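Amy13K (Eubacterium rectale DSM 17629, PDB 6B3P) binds starch-derived malto-oligosaccharides through two family 26 carbohydrate-binding modules of a surface-anchored alpha-amylase, consistent with a role in holding starch at the cell surface. Local coordinates at residues L11-K21 / T55-H66. Numbering follows the deposited sequence.
Sequences LGDDVAAYIYK and TDYSLILNDDGH. With GLC (alpha-D-glucopyranose), chain C; GLC (alpha-D-glucopyranose), chain B; FMT (formic acid), chain Q; EDO (1,2-ethanediol), chain I.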
ATOM      1  N   LEU A  11     -20.211   9.069  -7.276  1.00 25.29           N
ATOM      2  CA  LEU A  11     -20.577  10.205  -6.429  1.00 23.80           C
ATOM      3  C   LEU A  11     -19.645  11.408  -6.606  1.00 24.39           C
ATOM      4  O   LEU A  11     -19.654  12.329  -5.788  1.00 28.35           O
ATOM      5  CB  LEU A  11     -20.582   9.779  -4.957  1.00 25.12           C
ATOM      6  CG  LEU A  11     -21.679   8.815  -4.503  1.00 23.59           C
ATOM      7  CD1 LEU A  11     -21.413   8.360  -3.074  1.00 27.52           C
ATOM      8  CD2 LEU A  11     -23.051   9.469  -4.609  1.00 28.70           C
ATOM      9  N   GLY A  12     -18.847  11.399  -7.670  1.00 26.13           N
ATOM     10  CA  GLY A  12     -17.936  12.499  -7.957  1.00 27.20           C
ATOM     11  C   GLY A  12     -16.510  12.173  -7.562  1.00 32.31           C
ATOM     12  O   GLY A  12     -16.207  11.030  -7.223  1.00 26.12           O
ATOM     13  N   ASP A  13     -15.632  13.174  -7.593  1.00 25.41           N
ATOM     14  CA  ASP A  13     -14.205  12.941  -7.370  1.00 32.32           C
ATOM     15  C   ASP A  13     -13.769  13.150  -5.914  1.00 27.32           C
ATOM     16  O   ASP A  13     -12.588  13.015  -5.590  1.00 30.88           O
ATOM     17  CB  ASP A  13     -13.369  13.842  -8.291  1.00 35.75           C
ATOM     18  CG  ASP A  13     -13.570  15.328  -8.018  1.00 49.45           C
ATOM     19  OD1 ASP A  13     -14.152  15.692  -6.973  1.00 42.48           O
ATOM     20  OD2 ASP A  13     -13.131  16.143  -8.856  1.00 58.03           O
ATOM     21  N   ASP A  14     -14.720  13.497  -5.051  1.00 27.70           N
ATOM     22  CA  ASP A  14     -14.448  13.657  -3.624  1.00 31.18           C
ATOM     23  C   ASP A  14     -15.304  12.673  -2.836  1.00 29.03           C
ATOM     24  O   ASP A  14     -16.478  12.934  -2.561  1.00 29.43           O
ATOM     25  CB  ASP A  14     -14.715  15.096  -3.165  1.00 31.34           C
ATOM     26  CG  ASP A  14     -14.307  15.332  -1.722  1.00 38.18           C
ATOM     27  OD1 ASP A  14     -13.481  14.551  -1.207  1.00 37.30           O
ATOM     28  OD2 ASP A  14     -14.803  16.299  -1.109  1.00 40.55           O
ATOM     29  N   VAL A  15     -14.704  11.540  -2.484  1.00 23.49           N
ATOM     30  CA  VAL A  15     -15.420  10.458  -1.827  1.00 25.36           C
ATOM     31  C   VAL A  15     -14.641   9.922  -0.634  1.00 25.54           C
ATOM     32  O   VAL A  15     -13.424  10.092  -0.543  1.00 25.21           O
ATOM     33  CB  VAL A  15     -15.701   9.302  -2.807  1.00 25.93           C
ATOM     34  CG1 VAL A  15     -16.746   9.723  -3.830  1.00 27.29           C
ATOM     35  CG2 VAL A  15     -14.414   8.857  -3.492  1.00 27.69           C
ATOM     36  N   ALA A  16     -15.357   9.267   0.273  1.00 27.78           N
ATOM     37  CA  ALA A  16     -14.763   8.729   1.487  1.00 25.21           C
ATOM     38  C   ALA A  16     -15.436   7.419   1.874  1.00 27.20           C
ATOM     39  O   ALA A  16     -16.538   7.110   1.411  1.00 25.47           O
ATOM     40  CB  ALA A  16     -14.868   9.739   2.625  1.00 25.93           C
ATOM     41  N   ALA A  17     -14.752   6.651   2.715  1.00 24.74           N
ATOM     42  CA  ALA A  17     -15.276   5.395   3.236  1.00 23.10           C
ATOM     43  C   ALA A  17     -15.485   5.513   4.741  1.00 21.59           C
ATOM     44  O   ALA A  17     -14.535   5.764   5.488  1.00 26.83           O
ATOM     45  CB  ALA A  17     -14.329   4.244   2.912  1.00 25.21           C
ATOM     46  N   TYR A  18     -16.730   5.339   5.174  1.00 23.12           N
ATOM     47  CA  TYR A  18     -17.068   5.321   6.591  1.00 29.22           C
ATOM     48  C   TYR A  18     -17.274   3.879   7.032  1.00 27.31           C
ATOM     49  O   TYR A  18     -18.081   3.150   6.454  1.00 25.13           O
ATOM     50  CB  TYR A  18     -18.319   6.156   6.867  1.00 29.27           C
ATOM     51  CG  TYR A  18     -18.746   6.161   8.317  1.00 20.38           C
ATOM     52  CD1 TYR A  18     -18.019   6.857   9.273  1.00 24.68           C
ATOM     53  CD2 TYR A  18     -19.882   5.481   8.727  1.00 23.68           C
ATOM     54  CE1 TYR A  18     -18.408   6.869  10.597  1.00 24.47           C
ATOM     55  CE2 TYR A  18     -20.280   5.484  10.049  1.00 28.50           C
ATOM     56  CZ  TYR A  18     -19.539   6.179  10.980  1.00 29.91           C
ATOM     57  OH  TYR A  18     -19.933   6.188  12.296  1.00 24.11           O
ATOM     58  N   ILE A  19     -16.533   3.478   8.059  1.00 23.62           N
ATOM     59  CA  ILE A  19     -16.535   2.100   8.533  1.00 25.07           C
ATOM     60  C   ILE A  19     -16.926   2.087  10.002  1.00 27.65           C
ATOM     61  O   ILE A  19     -16.437   2.909  10.778  1.00 26.05           O
ATOM     62  CB  ILE A  19     -15.152   1.438   8.334  1.00 25.22           C
ATOM     63  CG1 ILE A  19     -14.806   1.393   6.842  1.00 29.94           C
ATOM     64  CG2 ILE A  19     -15.122   0.028   8.936  1.00 25.73           C
ATOM     65  CD1 ILE A  19     -13.360   1.065   6.550  1.00 38.97           C
ATOM     66  N   TYR A  20     -17.812   1.173  10.388  1.00 26.85           N
ATOM     67  CA  TYR A  20     -18.287   1.153  11.766  1.00 26.69           C
ATOM     68  C   TYR A  20     -18.721  -0.215  12.283  1.00 26.85           C
ATOM     69  O   TYR A  20     -19.183  -1.070  11.524  1.00 27.01           O
ATOM     70  CB  TYR A  20     -19.453   2.134  11.930  1.00 27.46           C
ATOM     71  CG  TYR A  20     -20.735   1.719  11.233  1.00 28.14           C
ATOM     72  CD1 TYR A  20     -21.677   0.925  11.879  1.00 27.64           C
ATOM     73  CD2 TYR A  20     -21.013   2.135   9.939  1.00 27.34           C
ATOM     74  CE1 TYR A  20     -22.851   0.555  11.254  1.00 31.92           C
ATOM     75  CE2 TYR A  20     -22.186   1.768   9.305  1.00 27.07           C
ATOM     76  CZ  TYR A  20     -23.104   0.978   9.970  1.00 31.11           C
ATOM     77  OH  TYR A  20     -24.280   0.596   9.360  1.00 35.93           O
ATOM     78  N   LYS A  21     -18.559  -0.396  13.593  1.00 27.79           N
ATOM     79  CA  LYS A  21     -19.044  -1.574  14.304  1.00 28.11           C
ATOM     80  C   LYS A  21     -19.247  -1.236  15.782  1.00 24.04           C
ATOM     81  O   LYS A  21     -18.293  -0.905  16.480  1.00 26.93           O
ATOM     82  CB  LYS A  21     -18.070  -2.746  14.158  1.00 27.36           C
ATOM     83  CG  LYS A  21     -18.512  -4.018  14.880  1.00 26.11           C
ATOM     84  CD  LYS A  21     -19.802  -4.594  14.300  1.00 34.99           C
ATOM     85  CE  LYS A  21     -20.105  -5.966  14.890  1.00 33.49           C
ATOM     86  NZ  LYS A  21     -21.417  -6.518  14.447  1.00 35.68           N
ATOM     87  N   THR A  55     -13.858  -8.413  14.722  1.00 26.07           N
ATOM     88  CA  THR A  55     -15.242  -8.292  14.282  1.00 25.16           C
ATOM     89  C   THR A  55     -15.388  -8.088  12.781  1.00 23.85           C
ATOM     90  O   THR A  55     -14.415  -7.823  12.074  1.00 23.14           O
ATOM     91  CB  THR A  55     -15.944  -7.101  14.968  1.00 32.02           C
ATOM     92  OG1 THR A  55     -15.334  -5.875  14.543  1.00 30.24           O
ATOM     93  CG2 THR A  55     -15.861  -7.212  16.484  1.00 35.45           C
ATOM     94  N   ASP A  56     -16.623  -8.225  12.310  1.00 27.77           N
ATOM     95  CA  ASP A  56     -17.006  -7.729  10.998  1.00 28.79           C
ATOM     96  C   ASP A  56     -17.236  -6.229  11.119  1.00 28.25           C
ATOM     97  O   ASP A  56     -17.236  -5.688  12.225  1.00 25.27           O
ATOM     98  CB  ASP A  56     -18.268  -8.427  10.484  1.00 29.51           C
ATOM     99  CG  ASP A  56     -18.077  -9.915  10.285  1.00 31.72           C
ATOM    100  OD1 ASP A  56     -16.938 -10.344  10.004  1.00 26.67           O
ATOM    101  OD2 ASP A  56     -19.076 -10.657  10.396  1.00 34.31           O
ATOM    102  N   TYR A  57     -17.422  -5.560   9.986  1.00 24.51           N
ATOM    103  CA  TYR A  57     -17.766  -4.142   9.980  1.00 22.22           C
ATOM    104  C   TYR A  57     -18.786  -3.835   8.898  1.00 26.52           C
ATOM    105  O   TYR A  57     -19.060  -4.665   8.030  1.00 27.19           O
ATOM    106  CB  TYR A  57     -16.525  -3.274   9.764  1.00 25.96           C
ATOM    107  CG  TYR A  57     -15.505  -3.373  10.873  1.00 28.78           C
ATOM    108  CD1 TYR A  57     -14.577  -4.405  10.892  1.00 27.10           C
ATOM    109  CD2 TYR A  57     -15.465  -2.438  11.898  1.00 27.72           C
ATOM    110  CE1 TYR A  57     -13.642  -4.507  11.902  1.00 28.29           C
ATOM    111  CE2 TYR A  57     -14.527  -2.531  12.914  1.00 29.62           C
ATOM    112  CZ  TYR A  57     -13.620  -3.570  12.909  1.00 30.50           C
ATOM    113  OH  TYR A  57     -12.683  -3.676  13.910  1.00 30.40           O
ATOM    114  N   SER A  58     -19.348  -2.635   8.974  1.00 27.02           N
ATOM    115  CA  SER A  58     -20.207  -2.103   7.927  1.00 26.38           C
ATOM    116  C   SER A  58     -19.479  -0.980   7.212  1.00 29.75           C
ATOM    117  O   SER A  58     -18.713  -0.244   7.833  1.00 25.92           O
ATOM    118  CB  SER A  58     -21.523  -1.594   8.509  1.00 25.95           C
ATOM    119  OG  SER A  58     -22.269  -2.656   9.070  1.00 29.69           O
ATOM    120  N   LEU A  59     -19.725  -0.857   5.910  1.00 26.62           N
ATOM    121  CA  LEU A  59     -19.111   0.178   5.088  1.00 24.27           C
ATOM    122  C   LEU A  59     -20.180   1.069   4.470  1.00 24.74           C
ATOM    123  O   LEU A  59     -21.163   0.578   3.916  1.00 22.85           O
ATOM    124  CB  LEU A  59     -18.248  -0.451   3.988  1.00 24.42           C
ATOM    125  CG  LEU A  59     -17.813   0.470   2.842  1.00 23.91           C
ATOM    126  CD1 LEU A  59     -16.785   1.492   3.314  1.00 23.28           C
ATOM    127  CD2 LEU A  59     -17.280  -0.343   1.671  1.00 24.01           C
ATOM    128  N   ILE A  60     -19.979   2.378   4.574  1.00 24.39           N
ATOM    129  CA  ILE A  60     -20.795   3.344   3.850  1.00 24.74           C
ATOM    130  C   ILE A  60     -19.896   4.214   2.983  1.00 24.30           C
ATOM    131  O   ILE A  60     -19.103   5.007   3.491  1.00 27.25           O
ATOM    132  CB  ILE A  60     -21.621   4.237   4.798  1.00 25.94           C
ATOM    133  CG1 ILE A  60     -22.653   3.391   5.547  1.00 24.40           C
ATOM    134  CG2 ILE A  60     -22.332   5.345   4.014  1.00 28.94           C
ATOM    135  CD1 ILE A  60     -23.392   4.141   6.640  1.00 26.43           C
ATOM    136  N   LEU A  61     -20.017   4.041   1.671  1.00 22.79           N
ATOM    137  CA  LEU A  61     -19.341   4.903   0.713  1.00 22.44           C
ATOM    138  C   LEU A  61     -20.163   6.179   0.540  1.00 23.11           C
ATOM    139  O   LEU A  61     -21.390   6.128   0.465  1.00 26.41           O
ATOM    140  CB  LEU A  61     -19.152   4.179  -0.621  1.00 21.43           C
ATOM    141  CG  LEU A  61     -18.224   2.960  -0.573  1.00 20.11           C
ATOM    142  CD1 LEU A  61     -18.421   2.077  -1.797  1.00 24.99           C
ATOM    143  CD2 LEU A  61     -16.770   3.402  -0.460  1.00 26.08           C
ATOM    144  N   ASN A  62     -19.482   7.318   0.484  1.00 25.33           N
ATOM    145  CA  ASN A  62     -20.148   8.618   0.490  1.00 24.04           C
ATOM    146  C   ASN A  62     -19.320   9.663  -0.256  1.00 22.54           C
ATOM    147  O   ASN A  62     -18.180   9.395  -0.628  1.00 24.71           O
ATOM    148  CB  ASN A  62     -20.407   9.066   1.933  1.00 23.63           C
ATOM    149  CG  ASN A  62     -19.128   9.238   2.732  1.00 30.36           C
ATOM    150  OD1 ASN A  62     -18.328  10.129   2.453  1.00 27.79           O
ATOM    151  ND2 ASN A  62     -18.936   8.390   3.743  1.00 28.43           N
ATOM    152  N   ASP A  63     -19.886  10.850  -0.472  1.00 25.71           N
ATOM    153  CA  ASP A  63     -19.167  11.914  -1.174  1.00 30.00           C
ATOM    154  C   ASP A  63     -18.465  12.856  -0.194  1.00 31.96           C
ATOM    155  O   ASP A  63     -18.438  14.072  -0.392  1.00 27.52           O
ATOM    156  CB  ASP A  63     -20.113  12.699  -2.098  1.00 29.58           C
ATOM    157  CG  ASP A  63     -21.272  13.347  -1.360  1.00 31.19           C
ATOM    158  OD1 ASP A  63     -21.346  13.251  -0.118  1.00 32.97           O
ATOM    159  OD2 ASP A  63     -22.115  13.969  -2.040  1.00 37.72           O
ATOM    160  N   ASP A  64     -17.907  12.273   0.862  1.00 28.90           N
ATOM    161  CA  ASP A  64     -17.015  12.977   1.782  1.00 29.17           C
ATOM    162  C   ASP A  64     -17.675  14.167   2.483  1.00 29.11           C
ATOM    163  O   ASP A  64     -17.075  15.236   2.607  1.00 30.68           O
ATOM    164  CB  ASP A  64     -15.762  13.445   1.031  1.00 25.01           C
ATOM    165  CG  ASP A  64     -14.558  13.633   1.948  1.00 39.13           C
ATOM    166  OD1 ASP A  64     -14.645  13.298   3.148  1.00 33.30           O
ATOM    167  OD2 ASP A  64     -13.506  14.099   1.460  1.00 33.92           O
ATOM    168  N   GLY A  65     -18.908  13.977   2.945  1.00 25.95           N
ATOM    169  CA  GLY A  65     -19.565  14.962   3.786  1.00 31.07           C
ATOM    170  C   GLY A  65     -20.407  15.986   3.047  1.00 34.19           C
ATOM    171  O   GLY A  65     -20.729  17.032   3.611  1.00 38.44           O
ATOM    172  N   HIS A  66     -20.776  15.687   1.803  1.00 37.29           N
ATOM    173  CA  HIS A  66     -21.509  16.639   0.968  1.00 35.74           C
ATOM    174  C   HIS A  66     -22.915  16.156   0.608  1.00 35.61           C
ATOM    175  O   HIS A  66     -23.457  16.522  -0.436  1.00 31.53           O
ATOM    176  CB  HIS A  66     -20.706  16.943  -0.301  1.00 33.36           C
ATOM    177  CG  HIS A  66     -19.446  17.710  -0.042  1.00 36.12           C
ATOM    178  ND1 HIS A  66     -18.192  17.144  -0.136  1.00 44.74           N
ATOM    179  CD2 HIS A  66     -19.249  18.999   0.325  1.00 44.46           C
ATOM    180  CE1 HIS A  66     -17.278  18.053   0.155  1.00 42.22           C
ATOM    181  NE2 HIS A  66     -17.893  19.187   0.438  1.00 52.93           N
TER
HETATM  182  C1  GLC C   3     -24.288   5.393  10.144  1.00 29.02           C
HETATM  183  C2  GLC C   3     -25.432   4.455   9.866  1.00 29.23           C
HETATM  184  C3  GLC C   3     -26.124   4.014  11.142  1.00 32.47           C
HETATM  185  C4  GLC C   3     -25.101   3.531  12.158  1.00 30.29           C
HETATM  186  C5  GLC C   3     -23.973   4.536  12.315  1.00 29.38           C
HETATM  187  C6  GLC C   3     -22.870   4.103  13.275  1.00 25.42           C
HETATM  188  O2  GLC C   3     -26.297   5.103   8.991  1.00 34.83           O
HETATM  189  O3  GLC C   3     -27.082   3.039  10.871  1.00 25.64           O
HETATM  190  O4  GLC C   3     -25.778   3.300  13.373  1.00 27.49           O
HETATM  191  O5  GLC C   3     -23.416   4.790  11.061  1.00 27.67           O
HETATM  192  O6  GLC C   3     -21.858   5.054  13.456  1.00 27.67           O
HETATM  193  C1  GLC B   2     -24.159  10.569   9.267  1.00 34.55           C
HETATM  194  C2  GLC B   2     -24.541   9.598   8.169  1.00 30.75           C
HETATM  195  C3  GLC B   2     -25.114   8.341   8.806  1.00 31.90           C
HETATM  196  C4  GLC B   2     -24.173   7.766   9.847  1.00 24.55           C
HETATM  197  C5  GLC B   2     -23.770   8.835  10.835  1.00 25.87           C
HETATM  198  C6  GLC B   2     -22.765   8.260  11.821  1.00 30.33           C
HETATM  199  O2  GLC B   2     -25.432  10.195   7.256  1.00 27.99           O
HETATM  200  O3  GLC B   2     -25.369   7.370   7.843  1.00 26.18           O
HETATM  201  O4  GLC B   2     -24.778   6.679  10.499  1.00 25.27           O
HETATM  202  O5  GLC B   2     -23.247   9.924  10.139  1.00 29.32           O
HETATM  203  O6  GLC B   2     -22.198   9.202  12.681  1.00 33.09           O
HETATM  204  C   FMT Q 418     -19.061  -9.649  14.218  1.00 15.65           C
HETATM  205  O1  FMT Q 418     -18.403 -10.314  13.427  1.00 45.69           O
HETATM  206  O2  FMT Q 418     -18.532  -8.990  15.104  1.00 37.37           O
HETATM  207  C1  EDO I 410     -21.336  -6.014  10.478  1.00 36.74           C
HETATM  208  O1  EDO I 410     -21.217  -6.593  11.781  1.00 45.87           O
HETATM  209  C2  EDO I 410     -22.761  -6.155   9.951  1.00 43.80           C
HETATM  210  O2  EDO I 410     -23.704  -5.784  10.961  1.00 51.77           O
HETATM  211  O   HOH W   1     -21.899  13.483  -4.833  1.00 31.48           O
HETATM  212  O   HOH W   2     -21.486  -2.765  11.659  1.00 36.11           O
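Y20 lies flat between protein and sugar: S58 CB packs against one ring face as a CH-pi contact, 3.6 Å from the centroid, while C6 of a chain C glucose covers the opposite face, 3.7 Å from Y20 CD1. The two residues pair on neighbouring antiparallel strands, 16-20 and 57-62, of the beta-sandwich typical of starch-binding modules. With CG set between backbone N and carbonyl carbon (chi1 70°), the Y20 ring leans across S58, and I60 CD1 approaches Y20 CE2 obliquely at 3.8 Å. Replacing Y20 by alanine would probably take away the ring between S58 CB and the glucose and leave the D72 carboxylate without the phenol it bonds. Y18 reaches the same glucose differently, meeting O6 in its ring plane through OH at 2.5 Å; W30 packs edge-to-face with the Y18 ring. Beneath this binding surface, paired backbone hydrogen bonds link Y20 with S58, Y18 with I60 and A16 with N62. The other sheet face is apolar: A17 CB and I19 CG1 both touch L59 CD1, facing strands 2-8 and 44-50. At the end of strand 57-62, N62 OD1 closes an Asx turn, accepting D64 N at 2.7 Å in the amide carbonyl plane, on a lone pair.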